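Phenylalanine/tyrosine ammonia-lyase (Rhodosporidium toruloides, PDB 1Y2M) catalyses the non-oxidative deamination of L-phenylalanine and L-tyrosine to trans-cinnamic acid and p-coumaric acid, releasing ammonium, and works as a homotetramer. Local coordinates at residues S295-T300 against Y363-S368. Numbering follows the deposited sequence.
Sequences SLTAMT and YPLRTS
Leu365 packs against Thr297 and Thr300 in a small, buried van der Waals contact within the helical bundle of this PAL/histidase enzyme, seating the short helix 363-366 and the start of the next one on the long helix 273-303; no hydrogen bond crosses it. One branch of the leucine does the touching: CD2 lies 4.0 Å from Thr300 CG2 and 3.9 Å from the backbone O of Thr297. Thr297 CG2 also meets the hydroxyl end of Ser368, 3.4 Å from its OG. Both threonines place CG2 anti to their backbone N (OG1 at chi1 -63° in Thr297 and -53° in Thr300), which gives the methyls to this interface while the hydroxyls bond elsewhere. Thr300 OG1 donates to Leu296 O over 2.8 Å, from above the carbonyl plane and from the face opposite to Thr300 N, and is also hydrogen-bonded to His527. Ser368 OG turns back to Leu365 O at 2.7 Å, tying the junction between the two helices. Replacing Thr300 by an alanine removes CG2 and OG1, which is likely to open a gap beside Leu365 CD2 and leave Leu296 O and His527 without their hydroxyl mate. Arg366, which probably binds cinnamate, is hydrogen-bonded through NH1 to Gly410 O of a second subunit. Thr297 OG1 bonds to Ser293 O and to Gln439 NE2 of helix 416-443, which also reaches Pro364 O and so bridges the segments, while helix 506-560 packs against Thr300 and helix 323-336 against Thr297.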
ATOM      1  N   SER B 295      20.245  21.199  -2.762  1.00  8.30           N
ATOM      2  CA  SER B 295      20.930  21.968  -3.787  1.00 10.40           C
ATOM      3  C   SER B 295      19.993  22.408  -4.917  1.00  7.78           C
ATOM      4  O   SER B 295      20.004  23.553  -5.368  1.00  9.43           O
ATOM      5  CB  SER B 295      22.153  21.200  -4.327  1.00 13.68           C
ATOM      6  OG  SER B 295      23.121  20.987  -3.285  1.00 12.70           O
ATOM      7  N   LEU B 296      19.144  21.490  -5.365  1.00  8.20           N
ATOM      8  CA  LEU B 296      18.167  21.772  -6.390  1.00  7.90           C
ATOM      9  C   LEU B 296      17.115  22.752  -5.911  1.00  9.44           C
ATOM     10  O   LEU B 296      16.693  23.609  -6.675  1.00  9.71           O
ATOM     11  CB  LEU B 296      17.501  20.470  -6.820  1.00 11.55           C
ATOM     12  CG  LEU B 296      18.370  19.599  -7.705  1.00  9.94           C
ATOM     13  CD1 LEU B 296      17.749  18.258  -7.873  1.00 10.90           C
ATOM     14  CD2 LEU B 296      18.511  20.246  -9.054  1.00 11.21           C
ATOM     15  N   THR B 297      16.727  22.675  -4.649  1.00  7.05           N
ATOM     16  CA  THR B 297      15.859  23.670  -4.041  1.00  8.12           C
ATOM     17  C   THR B 297      16.457  25.091  -4.190  1.00  9.15           C
ATOM     18  O   THR B 297      15.780  26.019  -4.644  1.00  9.28           O
ATOM     19  CB  THR B 297      15.563  23.349  -2.546  1.00  9.42           C
ATOM     20  OG1 THR B 297      14.865  22.108  -2.452  1.00  9.40           O
ATOM     21  CG2 THR B 297      14.673  24.437  -1.955  1.00  7.64           C
ATOM     22  N   ALA B 298      17.722  25.225  -3.815  1.00  8.60           N
ATOM     23  CA  ALA B 298      18.431  26.518  -3.887  1.00  6.48           C
ATOM     24  C   ALA B 298      18.450  26.991  -5.359  1.00  8.07           C
ATOM     25  O   ALA B 298      18.094  28.158  -5.677  1.00  9.52           O
ATOM     26  CB  ALA B 298      19.819  26.400  -3.344  1.00  8.35           C
HETATM   27  N   MSE B 299      18.824  26.108  -6.276  1.00  9.32           N
HETATM   28  CA  MSE B 299      18.951  26.537  -7.692  1.00  9.08           C
HETATM   29  C   MSE B 299      17.622  26.906  -8.306  1.00  8.23           C
HETATM   30  O   MSE B 299      17.505  27.763  -9.193  1.00  9.41           O
HETATM   31  CB  MSE B 299      19.701  25.482  -8.474  1.00 10.35           C
HETATM   32  CG  MSE B 299      21.054  25.359  -7.948  1.00 15.98           C
HETATM   33 SE   MSE B 299      22.155  24.109  -8.993  1.00 30.57          SE
HETATM   34  CE  MSE B 299      22.754  25.326 -10.294  1.00 28.93           C
ATOM     35  N   THR B 300      16.588  26.215  -7.850  1.00  7.46           N
ATOM     36  CA  THR B 300      15.215  26.576  -8.264  1.00  7.97           C
ATOM     37  C   THR B 300      14.787  27.938  -7.726  1.00  8.52           C
ATOM     38  O   THR B 300      14.100  28.703  -8.412  1.00 10.31           O
ATOM     39  CB  THR B 300      14.213  25.465  -7.920  1.00  8.64           C
ATOM     40  OG1 THR B 300      14.653  24.196  -8.466  1.00  9.16           O
ATOM     41  CG2 THR B 300      12.825  25.776  -8.474  1.00  8.29           C
ATOM     42  N   TYR B 363       4.564  26.608  -1.928  1.00  7.90           N
ATOM     43  CA  TYR B 363       5.046  25.743  -0.860  1.00  8.73           C
ATOM     44  C   TYR B 363       6.246  24.894  -1.237  1.00  7.80           C
ATOM     45  O   TYR B 363       7.075  24.559  -0.324  1.00  9.40           O
ATOM     46  CB  TYR B 363       3.921  24.856  -0.319  1.00  9.76           C
ATOM     47  CG  TYR B 363       2.880  25.518   0.550  1.00  7.24           C
ATOM     48  CD1 TYR B 363       2.738  26.897   0.660  1.00 12.15           C
ATOM     49  CD2 TYR B 363       1.922  24.700   1.173  1.00 13.58           C
ATOM     50  CE1 TYR B 363       1.690  27.459   1.464  1.00 13.04           C
ATOM     51  CE2 TYR B 363       0.934  25.223   1.896  1.00 12.64           C
ATOM     52  CZ  TYR B 363       0.815  26.570   2.071  1.00 13.21           C
ATOM     53  OH  TYR B 363      -0.273  26.982   2.833  1.00 18.71           O
ATOM     54  N   PRO B 364       6.370  24.457  -2.523  1.00  8.50           N
ATOM     55  CA  PRO B 364       7.556  23.658  -2.847  1.00  9.37           C
ATOM     56  C   PRO B 364       8.908  24.295  -2.482  1.00  9.94           C
ATOM     57  O   PRO B 364       9.849  23.615  -2.123  1.00  9.22           O
ATOM     58  CB  PRO B 364       7.393  23.395  -4.354  1.00 10.97           C
ATOM     59  CG  PRO B 364       5.846  23.316  -4.466  1.00  9.53           C
ATOM     60  CD  PRO B 364       5.422  24.514  -3.665  1.00  8.99           C
ATOM     61  N   LEU B 365       8.969  25.615  -2.543  1.00  9.23           N
ATOM     62  CA  LEU B 365      10.151  26.357  -2.135  1.00  9.95           C
ATOM     63  C   LEU B 365      10.045  26.826  -0.673  1.00 10.59           C
ATOM     64  O   LEU B 365      10.952  26.593   0.133  1.00 10.30           O
ATOM     65  CB  LEU B 365      10.306  27.566  -3.064  1.00 10.39           C
ATOM     66  CG  LEU B 365      10.650  27.188  -4.509  1.00 11.78           C
ATOM     67  CD1 LEU B 365      10.811  28.474  -5.368  1.00 12.78           C
ATOM     68  CD2 LEU B 365      11.903  26.252  -4.634  1.00 13.03           C
ATOM     69  N   ARG B 366       8.940  27.482  -0.331  1.00 10.78           N
ATOM     70  CA  ARG B 366       8.820  28.146   0.975  1.00 11.25           C
ATOM     71  C   ARG B 366       8.697  27.172   2.151  1.00 10.20           C
ATOM     72  O   ARG B 366       9.058  27.538   3.262  1.00 10.31           O
ATOM     73  CB  ARG B 366       7.664  29.124   0.972  1.00  9.79           C
ATOM     74  CG  ARG B 366       7.343  29.822   2.323  1.00 10.46           C
ATOM     75  CD  ARG B 366       6.596  31.114   2.107  1.00 12.30           C
ATOM     76  NE  ARG B 366       5.366  30.975   1.329  1.00 13.05           N
ATOM     77  CZ  ARG B 366       4.132  30.983   1.818  1.00 11.34           C
ATOM     78  NH1 ARG B 366       3.908  31.036   3.129  1.00 12.57           N
ATOM     79  NH2 ARG B 366       3.106  30.899   0.989  1.00 15.09           N
ATOM     80  N   THR B 367       8.204  25.957   1.903  1.00  7.75           N
ATOM     81  CA  THR B 367       8.090  24.965   2.991  1.00  9.03           C
ATOM     82  C   THR B 367       9.116  23.853   2.881  1.00  8.09           C
ATOM     83  O   THR B 367       9.008  22.807   3.578  1.00  8.14           O
ATOM     84  CB  THR B 367       6.654  24.327   3.095  1.00  9.50           C
ATOM     85  OG1 THR B 367       6.434  23.403   2.023  1.00  7.66           O
ATOM     86  CG2 THR B 367       5.567  25.382   3.175  1.00  8.37           C
ATOM     87  N   SER B 368      10.142  24.044   2.044  1.00  8.51           N
ATOM     88  CA  SER B 368      11.139  22.996   1.819  1.00  7.17           C
ATOM     89  C   SER B 368      11.858  22.530   3.093  1.00  8.35           C
ATOM     90  O   SER B 368      12.010  21.330   3.302  1.00  8.93           O
ATOM     91  CB  SER B 368      12.067  23.353   0.644  1.00  9.16           C
ATOM     92  OG  SER B 368      12.679  24.628   0.777  1.00  8.54           O
TER